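Long-range contacts in short chain dehydrogenase (Leptospira borgpetersenii serovar Hardjo-bovis, PDB 6UH2), which binds NAD+ and, as a member of the short-chain dehydrogenase/reductase family, probably uses it as acceptor in oxidising CH-OH groups: residues 22-27 against 46-51; 92-97 against 143-148; 119-124 against 175-180. All coordinates share one frame; numbering follows the deposited sequence.

In the fold
Contacts 1 and 2 belong to the same parallel sheet in the core: strands 22-26 and 93-96 are neighbours in it, and backbone bonds such as Leu24 O to Ile95 N, 2.8 Å, join one contact to the other. Contact 3, whose centre is about 19 Å from that of contact 1, pairs two helices outside the sheet and includes partly exposed residues such as Leu122. The chemistry follows the place: ladders of backbone bonds lined with aliphatic side chains in the strands, with an amide-amide bond added in contact 2, and a single side-chain bond plus packing between the helices. All three touch NAD, and Phe148 O of contact 2 accepts a hydrogen bond from Lys177 NZ of contact 3.

Contact 1: 22-27 against 46-51; sequences LVLITG and RVICLD. With NAD (nicotinamide-adenine-dinucleotide), chain D.
Gly27 N donates to Leu50 O at 2.8 Å, the last rung of a ladder of five backbone hydrogen bonds between 22-27 and 46-51. It is also the most bent, 140° at the hydrogen, and the other four are straighter. Those four alternate between the strands: Val23 N to Arg46 O, Ile48 N to Val23 O, Ile25 N to Ile48 O and Leu50 N to Ile25 O. Just beyond the ladder, the Asp51 carboxylate takes the adenosine ribose of NAD with both oxygens, OD1 receiving O2B and OD2 receiving O3B, each at 2.6 Å. OD2 also comes within 3.1 Å of Gly27 C, and the backbone amides of Glu53 and Ser29 donate to OD1 and OD2 respectively, which should help to fix the carboxylate.

The strands run parallel, 18° apart, and with helix 31-42 between them in sequence they form the first beta-alpha-beta unit of the Rossmann fold. An acidic residue toward the C-terminal end of the second strand, gripping this ribose diol, is the familiar NAD-binding arrangement of that fold.

On the face that carries Leu22, Leu24, Ile48 and Leu50, Leu24 holds CG anti to its backbone N, and CD1 settles between Ile48 and Leu50, two apart on the neighbouring strand, 3.6 Å from Ile48 CG2 and 3.6 Å from Leu50 CG. Leu22 CD1 reaches Arg46 CB at 3.6 Å, its side chain crossing that of Arg46 at about a right angle. On the other face, Ile25 and Val47 turn together to helix 31-42, Ile25 touching Val37 and Val47 touching Tyr40 and Leu41.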
# COMPACT_ATOMS: atom_id res chain seq x y z
N LEU B 22 -10.70 15.17 10.52
CA LEU B 22 -11.85 15.53 9.70
C LEU B 22 -11.54 15.13 8.26
O LEU B 22 -10.55 15.58 7.69
CB LEU B 22 -12.14 17.03 9.81
CG LEU B 22 -13.27 17.55 8.91
CD1 LEU B 22 -14.55 16.80 9.19
CD2 LEU B 22 -13.48 19.03 9.14
N VAL B 23 -12.38 14.27 7.69
CA VAL B 23 -12.16 13.70 6.37
C VAL B 23 -13.18 14.29 5.41
O VAL B 23 -14.39 14.19 5.64
CB VAL B 23 -12.27 12.17 6.39
CG1 VAL B 23 -11.94 11.59 5.00
CG2 VAL B 23 -11.37 11.57 7.46
N LEU B 24 -12.69 14.90 4.33
CA LEU B 24 -13.52 15.40 3.25
C LEU B 24 -13.45 14.41 2.09
O LEU B 24 -12.38 14.21 1.52
CB LEU B 24 -13.03 16.78 2.81
CG LEU B 24 -13.77 17.52 1.71
CD1 LEU B 24 -15.19 17.74 2.17
CD2 LEU B 24 -13.09 18.87 1.36
N ILE B 25 -14.58 13.81 1.73
CA ILE B 25 -14.63 12.76 0.70
C ILE B 25 -15.59 13.20 -0.40
O ILE B 25 -16.79 13.34 -0.16
CB ILE B 25 -15.09 11.41 1.28
CG1 ILE B 25 -14.41 11.12 2.62
CG2 ILE B 25 -14.81 10.30 0.27
CD1 ILE B 25 -14.87 9.83 3.29
N THR B 26 -15.06 13.41 -1.60
CA THR B 26 -15.92 13.66 -2.75
C THR B 26 -16.47 12.33 -3.23
O THR B 26 -15.84 11.28 -3.08
CB THR B 26 -15.17 14.36 -3.89
OG1 THR B 26 -14.24 13.44 -4.48
CG2 THR B 26 -14.42 15.58 -3.37
N GLY B 27 -17.68 12.37 -3.80
CA GLY B 27 -18.29 11.14 -4.25
C GLY B 27 -18.59 10.16 -3.14
O GLY B 27 -18.67 8.96 -3.40
N ARG B 46 -14.58 12.59 12.02
CA ARG B 46 -15.66 13.39 11.46
C ARG B 46 -15.53 13.34 9.95
O ARG B 46 -14.41 13.35 9.43
CB ARG B 46 -15.61 14.83 11.97
CG ARG B 46 -15.93 14.99 13.48
CD ARG B 46 -15.58 16.39 13.99
NE ARG B 46 -14.14 16.52 14.20
CZ ARG B 46 -13.45 17.64 13.99
NH1 ARG B 46 -14.06 18.73 13.56
NH2 ARG B 46 -12.14 17.66 14.21
N VAL B 47 -16.66 13.23 9.25
CA VAL B 47 -16.66 13.01 7.81
C VAL B 47 -17.58 14.01 7.14
O VAL B 47 -18.73 14.19 7.58
CB VAL B 47 -17.09 11.58 7.44
CG1 VAL B 47 -17.08 11.42 5.91
CG2 VAL B 47 -16.17 10.56 8.10
N ILE B 48 -17.08 14.67 6.10
CA ILE B 48 -17.90 15.51 5.23
C ILE B 48 -17.93 14.85 3.86
O ILE B 48 -16.88 14.61 3.25
CB ILE B 48 -17.36 16.95 5.15
CG1 ILE B 48 -17.41 17.62 6.52
CG2 ILE B 48 -18.17 17.76 4.13
CD1 ILE B 48 -16.73 18.97 6.58
N CYS B 49 -19.13 14.55 3.38
CA CYS B 49 -19.31 13.99 2.05
C CYS B 49 -19.75 15.10 1.10
O CYS B 49 -20.75 15.78 1.37
CB CYS B 49 -20.34 12.86 2.07
SG CYS B 49 -20.89 12.40 0.41
N LEU B 50 -19.01 15.30 0.00
CA LEU B 50 -19.39 16.20 -1.08
C LEU B 50 -19.85 15.37 -2.26
O LEU B 50 -19.05 14.63 -2.85
CB LEU B 50 -18.24 17.11 -1.52
CG LEU B 50 -17.55 18.09 -0.58
CD1 LEU B 50 -16.61 18.98 -1.38
CD2 LEU B 50 -18.57 18.94 0.16
N ASP B 51 -21.12 15.51 -2.64
CA ASP B 51 -21.71 14.64 -3.65
C ASP B 51 -23.01 15.30 -4.09
O ASP B 51 -23.70 15.85 -3.23
CB ASP B 51 -21.94 13.24 -3.07
CG ASP B 51 -22.13 12.15 -4.13
OD1 ASP B 51 -22.98 12.32 -5.03
OD2 ASP B 51 -21.45 11.11 -4.03
PA NAD D . -20.13 5.20 -7.98
O1A NAD D . -20.67 5.48 -9.41
O2A NAD D . -20.84 4.20 -7.07
O5B NAD D . -19.93 6.60 -7.15
C5B NAD D . -19.39 7.78 -7.71
C4B NAD D . -19.94 8.88 -6.84
O4B NAD D . -19.36 10.11 -7.40
C3B NAD D . -21.47 9.01 -6.92
O3B NAD D . -22.05 9.15 -5.60
C2B NAD D . -21.66 10.33 -7.68
O2B NAD D . -22.86 11.02 -7.29
C1B NAD D . -20.36 11.10 -7.36
N9A NAD D . -20.22 12.16 -8.35
C8A NAD D . -20.51 12.10 -9.72
N7A NAD D . -20.33 13.26 -10.29
C5A NAD D . -19.94 14.13 -9.26
C6A NAD D . -19.64 15.48 -9.22
N6A NAD D . -19.67 16.26 -10.33
N1A NAD D . -19.28 16.02 -8.05
C2A NAD D . -19.25 15.27 -6.95
N3A NAD D . -19.53 13.96 -6.88
C4A NAD D . -19.88 13.44 -8.07
O3 NAD D . -18.57 4.78 -8.08
PN NAD D . -17.64 3.78 -7.22
O1N NAD D . -17.59 2.37 -7.88
O2N NAD D . -17.96 4.01 -5.74
O5D NAD D . -16.19 4.49 -7.67
C5D NAD D . -15.56 5.38 -6.76
C4D NAD D . -14.18 5.69 -7.34
O4D NAD D . -13.43 4.45 -7.63
C3D NAD D . -14.32 6.36 -8.71
O3D NAD D . -13.26 7.30 -8.92
C2D NAD D . -14.13 5.23 -9.76
O2D NAD D . -13.60 5.68 -10.99
C1D NAD D . -13.08 4.37 -8.99
N1N NAD D . -13.09 2.91 -9.37
C2N NAD D . -14.22 2.16 -9.27
C3N NAD D . -14.17 0.84 -9.63
C7N NAD D . -15.42 0.03 -9.52
O7N NAD D . -15.42 -1.09 -10.01
N7N NAD D . -16.49 0.56 -8.89
C4N NAD D . -12.95 0.29 -10.07
C5N NAD D . -11.84 1.07 -10.16
C6N NAD D . -11.92 2.41 -9.79

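Contact 2: 92-97 against 143-148; sequences DILINC and GIILNF. With NAD (nicotinamide-adenine-dinucleotide), chain D.
Asn96 and Asn147 lie side by side and point the same way, their amide planes 29° apart. Asn96 ND2 donates to Asn147 OD1 at 2.8 Å, with the acceptor close to the plane of the Asn96 amide, and weakly to Ser129 OG of helix 111-139. Beside them Ile145 CG2 packs 3.8 Å from Asn96 ND2, and Leu94 runs alongside Ile145 on the same face, toward that helix.

On the face that carries Ile95, the Phe148 ring takes over. Cys97 SG, anti to its backbone N (chi1 -167°), sits over the ring face, 4.0 Å from the centroid and 6° off the normal, a sulfur-aromatic contact. Ile95 CG2 approaches Phe148 CE1 obliquely at 3.7 Å.

Within the sheet, four backbone bonds from Asp92 O to Asn96 N tie central strand 93-96 to its neighbour 144-148 in this parallel Rossmann sheet. At their C-terminal ends a water steps in, donating to Asn96 O at 2.9 Å and accepting from Phe148 N at 3.1 Å.

The buried Asn147 amide is served at both ends, since its ND2 also bonds Thr184 OG1. Cys97 O receives NAD O3D at 3.0 Å; Cys97 thus serves the ribose through its carbonyl while its sulfur lies over the Phe148 ring, whose CD2 is the ring atom nearest NAD O4D.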
# COMPACT_ATOMS: atom_id res chain seq x y z
N ASP B 92 -8.45 17.38 7.57
CA ASP B 92 -7.11 16.82 7.72
C ASP B 92 -6.76 15.89 6.57
O ASP B 92 -5.57 15.70 6.29
CB ASP B 92 -7.00 16.04 9.03
CG ASP B 92 -7.32 16.89 10.22
OD1 ASP B 92 -6.44 17.66 10.65
OD2 ASP B 92 -8.47 16.83 10.70
N ILE B 93 -7.77 15.33 5.92
CA ILE B 93 -7.64 14.30 4.91
C ILE B 93 -8.62 14.66 3.81
O ILE B 93 -9.79 14.92 4.09
CB ILE B 93 -7.95 12.90 5.47
CG1 ILE B 93 -6.97 12.53 6.59
CG2 ILE B 93 -7.92 11.85 4.36
CD1 ILE B 93 -7.46 11.39 7.46
N LEU B 94 -8.14 14.72 2.56
CA LEU B 94 -8.97 14.90 1.37
C LEU B 94 -8.96 13.60 0.57
O LEU B 94 -7.89 13.13 0.18
CB LEU B 94 -8.47 16.05 0.49
CG LEU B 94 -9.07 16.08 -0.93
CD1 LEU B 94 -10.58 16.39 -0.86
CD2 LEU B 94 -8.38 17.08 -1.86
N ILE B 95 -10.13 13.04 0.32
CA ILE B 95 -10.25 11.82 -0.49
C ILE B 95 -11.02 12.18 -1.76
O ILE B 95 -12.23 12.44 -1.71
CB ILE B 95 -10.94 10.68 0.27
CG1 ILE B 95 -10.20 10.40 1.59
CG2 ILE B 95 -10.99 9.41 -0.60
CD1 ILE B 95 -10.67 9.17 2.30
N ASN B 96 -10.33 12.16 -2.90
CA ASN B 96 -10.94 12.45 -4.20
C ASN B 96 -11.51 11.15 -4.76
O ASN B 96 -10.95 10.50 -5.64
CB ASN B 96 -9.91 13.08 -5.14
CG ASN B 96 -9.62 14.52 -4.79
OD1 ASN B 96 -10.53 15.35 -4.74
ND2 ASN B 96 -8.34 14.84 -4.54
N CYS B 97 -12.65 10.76 -4.23
CA CYS B 97 -13.23 9.48 -4.61
C CYS B 97 -14.20 9.60 -5.77
O CYS B 97 -14.46 8.60 -6.44
CB CYS B 97 -13.91 8.83 -3.39
SG CYS B 97 -14.33 7.08 -3.63
N GLY B 143 -1.72 18.29 5.90
CA GLY B 143 -2.80 17.45 5.42
C GLY B 143 -2.33 16.29 4.57
O GLY B 143 -1.17 16.20 4.17
N ILE B 144 -3.27 15.37 4.29
CA ILE B 144 -3.03 14.21 3.42
C ILE B 144 -4.12 14.14 2.36
O ILE B 144 -5.31 14.22 2.67
CB ILE B 144 -3.01 12.89 4.22
CG1 ILE B 144 -1.93 12.92 5.31
CG2 ILE B 144 -2.78 11.67 3.29
CD1 ILE B 144 -2.05 11.76 6.30
N ILE B 145 -3.71 13.94 1.11
CA ILE B 145 -4.64 13.77 -0.01
C ILE B 145 -4.56 12.32 -0.48
O ILE B 145 -3.47 11.74 -0.58
CB ILE B 145 -4.31 14.75 -1.15
CG1 ILE B 145 -4.44 16.20 -0.67
CG2 ILE B 145 -5.18 14.49 -2.38
CD1 ILE B 145 -4.04 17.26 -1.73
N LEU B 146 -5.72 11.74 -0.78
CA LEU B 146 -5.77 10.40 -1.36
C LEU B 146 -6.66 10.46 -2.59
O LEU B 146 -7.84 10.79 -2.49
CB LEU B 146 -6.31 9.37 -0.36
CG LEU B 146 -6.44 7.95 -0.95
CD1 LEU B 146 -5.06 7.39 -1.36
CD2 LEU B 146 -7.15 6.99 0.03
N ASN B 147 -6.08 10.15 -3.75
CA ASN B 147 -6.80 10.14 -5.02
C ASN B 147 -7.22 8.73 -5.38
O ASN B 147 -6.76 7.74 -4.80
CB ASN B 147 -5.91 10.75 -6.12
CG ASN B 147 -5.59 12.20 -5.86
OD1 ASN B 147 -6.41 12.93 -5.32
ND2 ASN B 147 -4.37 12.62 -6.21
N PHE B 148 -8.11 8.63 -6.36
CA PHE B 148 -8.62 7.33 -6.81
C PHE B 148 -8.31 7.16 -8.29
O PHE B 148 -8.82 7.91 -9.13
CB PHE B 148 -10.11 7.17 -6.49
CG PHE B 148 -10.35 6.45 -5.19
CD1 PHE B 148 -10.15 7.11 -3.98
CD2 PHE B 148 -10.69 5.11 -5.17
CE1 PHE B 148 -10.32 6.43 -2.77
CE2 PHE B 148 -10.86 4.43 -3.98
CZ PHE B 148 -10.68 5.10 -2.77
PA NAD D . -20.13 5.20 -7.98
O1A NAD D . -20.67 5.48 -9.41
O2A NAD D . -20.84 4.20 -7.07
O5B NAD D . -19.93 6.60 -7.15
C5B NAD D . -19.39 7.78 -7.71
C4B NAD D . -19.94 8.88 -6.84
O4B NAD D . -19.36 10.11 -7.40
C3B NAD D . -21.47 9.01 -6.92
O3B NAD D . -22.05 9.15 -5.60
C2B NAD D . -21.66 10.33 -7.68
O2B NAD D . -22.86 11.02 -7.29
C1B NAD D . -20.36 11.10 -7.36
N9A NAD D . -20.22 12.16 -8.35
C8A NAD D . -20.51 12.10 -9.72
N7A NAD D . -20.33 13.26 -10.29
C5A NAD D . -19.94 14.13 -9.26
C6A NAD D . -19.64 15.48 -9.22
N6A NAD D . -19.67 16.26 -10.33
N1A NAD D . -19.28 16.02 -8.05
C2A NAD D . -19.25 15.27 -6.95
N3A NAD D . -19.53 13.96 -6.88
C4A NAD D . -19.88 13.44 -8.07
O3 NAD D . -18.57 4.78 -8.08
PN NAD D . -17.64 3.78 -7.22
O1N NAD D . -17.59 2.37 -7.88
O2N NAD D . -17.96 4.01 -5.74
O5D NAD D . -16.19 4.49 -7.67
C5D NAD D . -15.56 5.38 -6.76
C4D NAD D . -14.18 5.69 -7.34
O4D NAD D . -13.43 4.45 -7.63
C3D NAD D . -14.32 6.36 -8.71
O3D NAD D . -13.26 7.30 -8.92
C2D NAD D . -14.13 5.23 -9.76
O2D NAD D . -13.60 5.68 -10.99
C1D NAD D . -13.08 4.37 -8.99
N1N NAD D . -13.09 2.91 -9.37
C2N NAD D . -14.22 2.16 -9.27
C3N NAD D . -14.17 0.84 -9.63
C7N NAD D . -15.42 0.03 -9.52
O7N NAD D . -15.42 -1.09 -10.01
N7N NAD D . -16.49 0.56 -8.89
C4N NAD D . -12.95 0.29 -10.07
C5N NAD D . -11.84 1.07 -10.16
C6N NAD D . -11.92 2.41 -9.79
O HOH W 1 -9.35 10.97 -7.96

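Contact 3: 119-124 against 175-180; sequences HVNLNG and MTKAGI. With NAD (nicotinamide-adenine-dinucleotide), chain D.
Asn121 and Thr176 supply the one hydrogen bond between 119-124 and 175-180: Asn121 ND2 donates to Thr176 OG1 at 3.0 Å, with 163° at the hydrogen. The acceptor lies close to the Asn121 amide plane, and the two side chains cross at about a right angle. Thr176 OG1, standing between its own backbone N and carbonyl carbon, also bonds Val172 O one turn earlier, while at the other end of the amide Asn121 OD1 accepts from Ile100 N, which would hold the group against rotation. The helix bearing Asn121 widens here into a pi-type turn, closed by Gly124 N on His119 O.

Packing makes up the rest of the interface between these two helix segments, whose axes come within 9.1 Å and run 23° apart. Leu122 leans its isobutyl group across the second helix, with CG 3.9 Å from Thr176 CG2 and CD2 4.1 Å from Ile180 CG1. CD2 also lies near the backbone of Gly179. Ile180 CD1 in turn sets a methyl against a carbonyl oxygen, 3.4 Å from Asn121 O.

Ligand bonds come from Lys177, its chain bent at the second torsion and extended beyond. NZ donates to NAD O3D at 2.9 Å and weakly to O2D; CE passes 4.0 Å from Asn121 ND2. NZ donates further to Phe148 O, and Tyr173, which with Lys177 has the YxxxK spacing of the short-chain dehydrogenase family, bonds NAD through OH as well. The amide bond to Thr176 thus joins the two helices one residue away from a lysine that bonds O3D of the nicotinamide ribose and, weakly, O2D.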
# COMPACT_ATOMS: atom_id res chain seq x y z
N HIS B 119 -14.26 16.39 -16.76
CA HIS B 119 -14.56 17.38 -15.73
C HIS B 119 -14.68 16.75 -14.35
O HIS B 119 -14.14 17.28 -13.38
CB HIS B 119 -15.81 18.15 -16.12
CG HIS B 119 -15.60 18.99 -17.33
ND1 HIS B 119 -16.63 19.46 -18.12
CD2 HIS B 119 -14.46 19.41 -17.92
CE1 HIS B 119 -16.12 20.15 -19.13
NE2 HIS B 119 -14.81 20.12 -19.03
N VAL B 120 -15.36 15.61 -14.23
CA VAL B 120 -15.49 14.99 -12.92
C VAL B 120 -14.15 14.41 -12.47
O VAL B 120 -13.69 14.67 -11.35
CB VAL B 120 -16.60 13.91 -12.93
CG1 VAL B 120 -16.63 13.15 -11.61
CG2 VAL B 120 -17.95 14.55 -13.19
N ASN B 121 -13.49 13.65 -13.35
CA ASN B 121 -12.30 12.91 -12.95
C ASN B 121 -11.08 13.83 -12.84
O ASN B 121 -10.40 13.83 -11.81
CB ASN B 121 -12.03 11.76 -13.93
CG ASN B 121 -13.12 10.69 -13.92
OD1 ASN B 121 -14.16 10.83 -13.26
ND2 ASN B 121 -12.90 9.61 -14.68
N LEU B 122 -10.79 14.63 -13.87
CA LEU B 122 -9.59 15.47 -13.85
C LEU B 122 -9.83 16.82 -13.18
O LEU B 122 -9.14 17.17 -12.22
CB LEU B 122 -9.03 15.68 -15.27
CG LEU B 122 -8.19 14.60 -15.93
CD1 LEU B 122 -7.62 15.12 -17.25
CD2 LEU B 122 -7.07 14.07 -15.01
N ASN B 123 -10.77 17.62 -13.71
CA ASN B 123 -11.05 18.93 -13.11
C ASN B 123 -11.42 18.80 -11.64
O ASN B 123 -10.98 19.60 -10.80
CB ASN B 123 -12.18 19.66 -13.85
CG ASN B 123 -11.76 20.12 -15.23
OD1 ASN B 123 -11.61 19.31 -16.14
ND2 ASN B 123 -11.54 21.42 -15.39
N GLY B 124 -12.26 17.82 -11.30
CA GLY B 124 -12.71 17.69 -9.93
C GLY B 124 -11.58 17.38 -8.97
O GLY B 124 -11.49 17.96 -7.89
N MET B 175 -7.63 7.64 -20.13
CA MET B 175 -6.92 8.91 -20.14
C MET B 175 -6.96 9.58 -18.78
O MET B 175 -5.93 10.00 -18.24
CB MET B 175 -7.53 9.84 -21.19
CG MET B 175 -7.10 9.59 -22.63
SD MET B 175 -8.08 10.69 -23.68
CE MET B 175 -6.90 11.13 -24.97
N THR B 176 -8.16 9.73 -18.21
CA THR B 176 -8.26 10.53 -16.99
C THR B 176 -7.72 9.80 -15.77
O THR B 176 -7.20 10.45 -14.85
CB THR B 176 -9.70 10.98 -16.71
OG1 THR B 176 -10.56 9.85 -16.55
CG2 THR B 176 -10.23 11.87 -17.87
N LYS B 177 -7.81 8.47 -15.72
CA LYS B 177 -7.28 7.76 -14.56
C LYS B 177 -5.76 7.71 -14.60
O LYS B 177 -5.10 7.85 -13.55
CB LYS B 177 -7.88 6.36 -14.48
CG LYS B 177 -9.36 6.37 -14.07
CD LYS B 177 -9.55 7.07 -12.71
CE LYS B 177 -10.99 7.01 -12.25
NZ LYS B 177 -11.16 7.54 -10.85
N ALA B 178 -5.17 7.53 -15.78
CA ALA B 178 -3.72 7.73 -15.92
C ALA B 178 -3.33 9.14 -15.51
O ALA B 178 -2.27 9.35 -14.88
CB ALA B 178 -3.28 7.48 -17.36
N GLY B 179 -4.15 10.13 -15.87
CA GLY B 179 -3.85 11.51 -15.51
C GLY B 179 -3.89 11.75 -14.01
O GLY B 179 -3.11 12.54 -13.48
N ILE B 180 -4.82 11.08 -13.31
CA ILE B 180 -4.92 11.22 -11.86
C ILE B 180 -3.74 10.55 -11.17
O ILE B 180 -3.19 11.06 -10.19
CB ILE B 180 -6.26 10.64 -11.36
CG1 ILE B 180 -7.42 11.57 -11.74
CG2 ILE B 180 -6.25 10.38 -9.83
CD1 ILE B 180 -8.76 10.86 -11.75
PA NAD D . -20.13 5.20 -7.98
O1A NAD D . -20.67 5.48 -9.41
O2A NAD D . -20.84 4.20 -7.07
O5B NAD D . -19.93 6.60 -7.15
C5B NAD D . -19.39 7.78 -7.71
C4B NAD D . -19.94 8.88 -6.84
O4B NAD D . -19.36 10.11 -7.40
C3B NAD D . -21.47 9.01 -6.92
O3B NAD D . -22.05 9.15 -5.60
C2B NAD D . -21.66 10.33 -7.68
O2B NAD D . -22.86 11.02 -7.29
C1B NAD D . -20.36 11.10 -7.36
N9A NAD D . -20.22 12.16 -8.35
C8A NAD D . -20.51 12.10 -9.72
N7A NAD D . -20.33 13.26 -10.29
C5A NAD D . -19.94 14.13 -9.26
C6A NAD D . -19.64 15.48 -9.22
N6A NAD D . -19.67 16.26 -10.33
N1A NAD D . -19.28 16.02 -8.05
C2A NAD D . -19.25 15.27 -6.95
N3A NAD D . -19.53 13.96 -6.88
C4A NAD D . -19.88 13.44 -8.07
O3 NAD D . -18.57 4.78 -8.08
PN NAD D . -17.64 3.78 -7.22
O1N NAD D . -17.59 2.37 -7.88
O2N NAD D . -17.96 4.01 -5.74
O5D NAD D . -16.19 4.49 -7.67
C5D NAD D . -15.56 5.38 -6.76
C4D NAD D . -14.18 5.69 -7.34
O4D NAD D . -13.43 4.45 -7.63
C3D NAD D . -14.32 6.36 -8.71
O3D NAD D . -13.26 7.30 -8.92
C2D NAD D . -14.13 5.23 -9.76
O2D NAD D . -13.60 5.68 -10.99
C1D NAD D . -13.08 4.37 -8.99
N1N NAD D . -13.09 2.91 -9.37
C2N NAD D . -14.22 2.16 -9.27
C3N NAD D . -14.17 0.84 -9.63
C7N NAD D . -15.42 0.03 -9.52
O7N NAD D . -15.42 -1.09 -10.01
N7N NAD D . -16.49 0.56 -8.89
C4N NAD D . -12.95 0.29 -10.07
C5N NAD D . -11.84 1.07 -10.16
C6N NAD D . -11.92 2.41 -9.79